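Putative N-acetylmuramoyl-L-alanine amidase (Neisseria meningitidis MC58, PDB 3CZX) probably hydrolyses, as a zinc-dependent amidase, the link between N-acetylmuramoyl residues and L-amino acids in cell-wall glycopeptides. Local coordinates at the interface of chains A and B. Numbering follows the deposited sequence. Chains: chain A/B, Putative N-acetylmuramoyl-L-alanine amidase.

The interface of chains A and B. Residues chain A 28, 31-32, 35, 162-163; chain B 32, 159, 162-163.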
# COMPACT_ATOMS: atom_id res chain seq x y z
N ASP A 28 -0.27 9.86 4.03
CA ASP A 28 -0.37 8.77 3.05
C ASP A 28 0.45 7.62 3.56
O ASP A 28 0.05 6.46 3.40
CB ASP A 28 0.15 9.25 1.68
CG ASP A 28 -0.69 10.40 1.11
OD1 ASP A 28 -1.87 10.56 1.51
OD2 ASP A 28 -0.15 11.13 0.24
N GLN A 31 -1.50 6.00 6.46
CA GLN A 31 -2.57 5.21 5.88
C GLN A 31 -2.01 3.85 5.41
O GLN A 31 -2.60 2.82 5.71
CB GLN A 31 -3.22 5.98 4.72
CG GLN A 31 -4.14 5.18 3.85
CD GLN A 31 -4.72 5.99 2.72
OE1 GLN A 31 -4.05 6.88 2.21
NE2 GLN A 31 -5.97 5.70 2.35
N ASP A 32 -0.89 3.85 4.70
CA ASP A 32 -0.32 2.60 4.20
C ASP A 32 0.05 1.71 5.39
O ASP A 32 -0.24 0.51 5.39
CB ASP A 32 0.94 2.80 3.38
CG ASP A 32 0.66 3.22 1.93
OD1 ASP A 32 -0.53 3.17 1.53
OD2 ASP A 32 1.64 3.60 1.26
N ASN A 35 -3.14 0.31 7.07
CA ASN A 35 -3.86 -0.63 6.21
C ASN A 35 -3.14 -1.95 6.06
O ASN A 35 -3.78 -3.03 6.08
CB ASN A 35 -4.14 0.00 4.83
CG ASN A 35 -5.26 1.01 4.86
OD1 ASN A 35 -5.94 1.17 5.85
ND2 ASN A 35 -5.46 1.74 3.74
N LYS A 162 8.31 -1.30 2.18
CA LYS A 162 7.10 -0.98 2.93
C LYS A 162 6.33 -2.24 3.36
O LYS A 162 5.99 -2.40 4.54
CB LYS A 162 6.21 -0.13 2.00
CG LYS A 162 4.92 0.29 2.56
CD LYS A 162 4.36 1.40 1.74
CE LYS A 162 3.79 0.87 0.44
NZ LYS A 162 3.40 2.01 -0.38
N TRP A 163 6.10 -3.14 2.42
CA TRP A 163 5.26 -4.30 2.73
C TRP A 163 5.97 -5.23 3.67
O TRP A 163 5.36 -5.83 4.56
CB TRP A 163 4.77 -5.01 1.43
CG TRP A 163 3.84 -4.17 0.66
CD1 TRP A 163 4.16 -3.16 -0.19
CD2 TRP A 163 2.41 -4.23 0.68
NE1 TRP A 163 3.03 -2.57 -0.69
CE2 TRP A 163 1.94 -3.21 -0.17
CE3 TRP A 163 1.49 -5.05 1.35
CZ2 TRP A 163 0.59 -2.99 -0.38
CZ3 TRP A 163 0.14 -4.81 1.14
CH2 TRP A 163 -0.29 -3.79 0.29
N ASP B 32 2.02 -2.20 -5.05
CA ASP B 32 0.90 -1.56 -4.39
C ASP B 32 -0.38 -1.79 -5.18
O ASP B 32 -1.39 -2.16 -4.57
CB ASP B 32 1.10 -0.03 -4.23
CG ASP B 32 1.78 0.34 -2.91
OD1 ASP B 32 2.01 -0.54 -2.09
OD2 ASP B 32 2.02 1.54 -2.73
N LYS B 159 -0.00 8.77 -5.76
CA LYS B 159 0.46 8.60 -4.38
C LYS B 159 -0.59 9.05 -3.37
O LYS B 159 -0.79 8.40 -2.33
CB LYS B 159 1.80 9.30 -4.16
CG LYS B 159 2.92 8.61 -4.90
CD LYS B 159 4.19 9.44 -4.98
CE LYS B 159 4.93 9.56 -3.72
NZ LYS B 159 6.29 10.20 -3.95
N LYS B 162 -4.20 6.71 -4.27
CA LYS B 162 -4.07 5.34 -4.76
C LYS B 162 -5.14 4.39 -4.25
O LYS B 162 -5.60 3.56 -5.00
CB LYS B 162 -2.69 4.74 -4.53
CG LYS B 162 -2.29 4.57 -3.15
CD LYS B 162 -1.05 3.61 -3.10
CE LYS B 162 -0.69 3.24 -1.68
NZ LYS B 162 0.27 4.15 -1.09
N TRP B 163 -5.54 4.53 -2.99
CA TRP B 163 -6.53 3.59 -2.48
C TRP B 163 -7.84 3.78 -3.21
O TRP B 163 -8.53 2.81 -3.50
CB TRP B 163 -6.65 3.65 -0.95
CG TRP B 163 -5.37 3.21 -0.22
CD1 TRP B 163 -4.29 3.98 0.11
CD2 TRP B 163 -5.09 1.90 0.29
NE1 TRP B 163 -3.34 3.22 0.77
CE2 TRP B 163 -3.84 1.95 0.93
CE3 TRP B 163 -5.83 0.71 0.33
CZ2 TRP B 163 -3.25 0.81 1.51
CZ3 TRP B 163 -5.26 -0.41 0.91
CH2 TRP B 163 -3.99 -0.35 1.50
O HOH W 1 -2.73 7.47 -0.69
O HOH W 2 -1.50 5.80 1.10
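Two copies of this Amidase_3-family enzyme meet about a two-fold axis, helices 26-45 and 152-177 of chain A packing against 152-176 and 26-43 of chain B, respectively; whether the pair forms in solution the structure alone does not show. The indole of B:Trp163 lies along the chain A helix, spanning A:Gln31 to A:Asn35, and its NE1 donates a hydrogen bond to A:Asp32 OD1 over 2.9 Å, the acceptor close to the ring plane and met nearly along its C-O axis. One indole face takes A:Asn35, whose amide ND2 sits 3.1 Å above the ring centre, the amide turned 79° from it. Toward the pyrrole end, the extended A:Gln31 (CG anti to the backbone N, chi1 168°) lays its amide nearer parallel to the ring, CD 3.3 Å from B:Trp163 CD1.

In the twin hydrogen bond, A:Trp163 NE1 donates to B:Asp32 OD1 at 2.7 Å. Each aspartate's OD2 receives the opposing lysine on its syn side: B:Lys162 NZ is 2.8 Å from A:Asp32 OD2, and A:Lys162 NZ bridges to B:Asp32 OD2. A:Lys162 NZ also bonds A:Asp32 OD2 from above the carboxylate plane, 2.9 Å away. The two lysines get there differently, B:Lys162 with CG between the backbone N and the carbonyl carbon (chi1 64°) and bent at chi4, A:Lys162 bent at chi3. Their charges probably offset the repulsion between the nearby carboxylates. Two linked waters extend the network from A:Asp32 OD1 and A:Gln31 OE1 to the B:Lys159 carbonyl.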